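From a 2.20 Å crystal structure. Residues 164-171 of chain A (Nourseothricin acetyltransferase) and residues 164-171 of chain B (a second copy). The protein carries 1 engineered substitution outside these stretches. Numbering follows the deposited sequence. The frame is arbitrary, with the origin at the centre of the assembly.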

# COMPACT_ATOMS: atom_id res chain seq x y z
N LEU A 164 11.71 -5.05 -6.84
CA LEU A 164 10.89 -3.86 -6.63
C LEU A 164 9.58 -3.99 -7.41
O LEU A 164 9.61 -4.28 -8.60
N CYS A 165 8.43 -3.79 -6.75
CA CYS A 165 7.13 -3.88 -7.41
C CYS A 165 6.32 -2.58 -7.26
O CYS A 165 5.23 -2.46 -7.78
N GLY A 166 6.88 -1.64 -6.52
CA GLY A 166 6.23 -0.36 -6.30
C GLY A 166 6.87 0.39 -5.16
O GLY A 166 7.96 0.02 -4.68
N LEU A 167 6.19 1.46 -4.73
CA LEU A 167 6.64 2.34 -3.66
C LEU A 167 5.50 3.27 -3.22
O LEU A 167 4.53 3.41 -3.95
N ASP A 168 5.65 3.90 -2.05
CA ASP A 168 4.74 4.94 -1.56
C ASP A 168 5.59 6.00 -0.87
O ASP A 168 6.03 5.81 0.27
N THR A 169 5.77 7.15 -1.54
CA THR A 169 6.59 8.26 -1.05
C THR A 169 5.94 9.03 0.09
O THR A 169 6.58 9.86 0.73
N ALA A 170 4.64 8.78 0.31
CA ALA A 170 3.85 9.51 1.29
C ALA A 170 3.57 8.71 2.57
O ALA A 170 3.08 9.29 3.53
N LEU A 171 3.90 7.38 2.58
CA LEU A 171 3.66 6.47 3.72
C LEU A 171 4.16 6.99 5.06
O LEU A 171 3.46 6.80 6.06
N LEU B 164 0.64 11.94 -8.14
CA LEU B 164 1.16 10.59 -7.99
C LEU B 164 2.16 10.54 -6.83
O LEU B 164 3.06 11.36 -6.79
N CYS B 165 1.99 9.60 -5.89
CA CYS B 165 2.90 9.48 -4.75
C CYS B 165 3.51 8.07 -4.67
O CYS B 165 4.32 7.79 -3.81
N GLY B 166 3.09 7.21 -5.57
CA GLY B 166 3.59 5.85 -5.62
C GLY B 166 2.72 4.97 -6.48
O GLY B 166 1.85 5.46 -7.22
N LEU B 167 2.96 3.65 -6.38
CA LEU B 167 2.26 2.62 -7.14
C LEU B 167 2.57 1.24 -6.57
O LEU B 167 3.54 1.09 -5.83
N ASP B 168 1.76 0.24 -6.94
CA ASP B 168 2.00 -1.17 -6.63
C ASP B 168 1.59 -1.99 -7.85
O ASP B 168 0.40 -2.22 -8.07
N THR B 169 2.58 -2.48 -8.60
CA THR B 169 2.37 -3.26 -9.82
C THR B 169 1.87 -4.67 -9.56
O THR B 169 1.47 -5.37 -10.49
N ALA B 170 1.95 -5.10 -8.31
CA ALA B 170 1.60 -6.46 -7.91
C ALA B 170 0.25 -6.57 -7.20
O ALA B 170 -0.22 -7.69 -7.00
N LEU B 171 -0.39 -5.42 -6.84
CA LEU B 171 -1.67 -5.36 -6.13
C LEU B 171 -2.78 -6.22 -6.74
O LEU B 171 -3.53 -6.84 -5.98

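The two stretches form a short antiparallel β contact across an exact two-fold axis, with L167 paired to its own copy at the centre and side-chain packing repeated symmetrically on each side. The strand axes approach to 4.4 Å with an angle of 151° between their N-to-C directions, and 433 Å² is buried in total.

At the centre, L167(A) N donates to L167(B) O and L167(B) N to L167(A) O, each at 2.9 Å with an N-H...acceptor angle of 150°. Both leucines adopt chi1 p and chi2 t. Their CA-to-CB bonds point to the same face of the sheet, and their ends then converge, bringing L167(A) CD2 to 3.7 Å from L167(B) CD2.

G166(A) forms a non-hydrogen-bonded pair with D168(B), CA to CA 4.3 Å, and the D168(B) CA-to-CB bond points to the face opposite the leucines. Glycine permits this approach: an ideal CB on G166(A) would fall 2.0 Å from L167(B) O, a clash. Instead, G166(A) CA makes a CA-H...O contact of 3.1 Å with L167(B) O.

Beyond the strand, T169(B) grips C165(A) O twice, through its N at 2.8 Å (164°) and its OG1 at 2.7 Å. The p rotamer of T169(B), chi1 63°, places the hydroxyl beside its own backbone NH, so both donors reach one carbonyl.

C165(A), also p (71°), has a sideways CA-to-CB bond, yet C165 is the residue most covered in each stretch. C165(A) SG lies 4.1 Å from A170(B) CB, an apolar contact, and 3.6 Å from D168(B) OD1. The CA-to-CB bond of A170(B) points toward the partner stretch. D168(B), chi1 t, accepts a hydrogen bond at OD1 from A170(B) N (3.0 Å), bracing the type I turn that presents the alanine methyl. The two-fold repeats these contacts with the chains exchanged; L164 and L171 of both chains make no contact with the partner stretch.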

# COMPACT_ATOMS: atom_id res chain seq x y z
CB LEU A 164 11.67 -2.62 -7.11
CG LEU A 164 11.06 -1.26 -6.84
CD1 LEU A 164 11.16 -0.90 -5.31
CD2 LEU A 164 11.77 -0.22 -7.66
CB CYS A 165 6.34 -5.10 -6.93
SG CYS A 165 5.72 -4.96 -5.25
CB LEU A 167 7.88 3.18 -4.08
CG LEU A 167 7.70 4.36 -5.07
CD1 LEU A 167 8.88 5.30 -5.01
CD2 LEU A 167 7.66 3.90 -6.48
CB ASP A 168 3.62 4.41 -0.64
CG ASP A 168 2.54 5.47 -0.28
OD1 ASP A 168 2.77 6.68 -0.55
OD2 ASP A 168 1.51 5.09 0.26
CB THR A 169 6.95 9.23 -2.21
OG1 THR A 169 5.75 9.79 -2.73
CG2 THR A 169 7.76 8.56 -3.32
CB ALA A 170 2.54 9.95 0.64
CB LEU A 171 4.18 5.02 3.50
CG LEU A 171 3.49 3.97 4.46
CD1 LEU A 171 1.96 3.78 4.16
CD2 LEU A 171 4.22 2.62 4.48
CB LEU B 164 1.86 10.18 -9.31
CG LEU B 164 2.34 8.74 -9.42
CD1 LEU B 164 1.12 7.77 -9.60
CD2 LEU B 164 3.27 8.61 -10.59
CB CYS B 165 2.21 9.87 -3.45
SG CYS B 165 0.97 8.69 -2.87
CB LEU B 167 2.61 2.68 -8.65
CG LEU B 167 4.00 2.17 -9.13
CD1 LEU B 167 3.99 1.89 -10.61
CD2 LEU B 167 5.06 3.20 -8.95
CB ASP B 168 1.31 -1.66 -5.34
CG ASP B 168 1.72 -3.08 -4.89
OD1 ASP B 168 2.38 -3.80 -5.69
OD2 ASP B 168 1.39 -3.47 -3.78
CB THR B 169 3.67 -3.30 -10.68
OG1 THR B 169 4.69 -3.96 -9.93
CG2 THR B 169 4.14 -1.91 -11.12
CB ALA B 170 2.72 -7.02 -7.03
CB LEU B 171 -2.21 -3.92 -5.88
CG LEU B 171 -3.28 -3.85 -4.72
CD1 LEU B 171 -2.66 -4.17 -3.30
CD2 LEU B 171 -4.05 -2.52 -4.70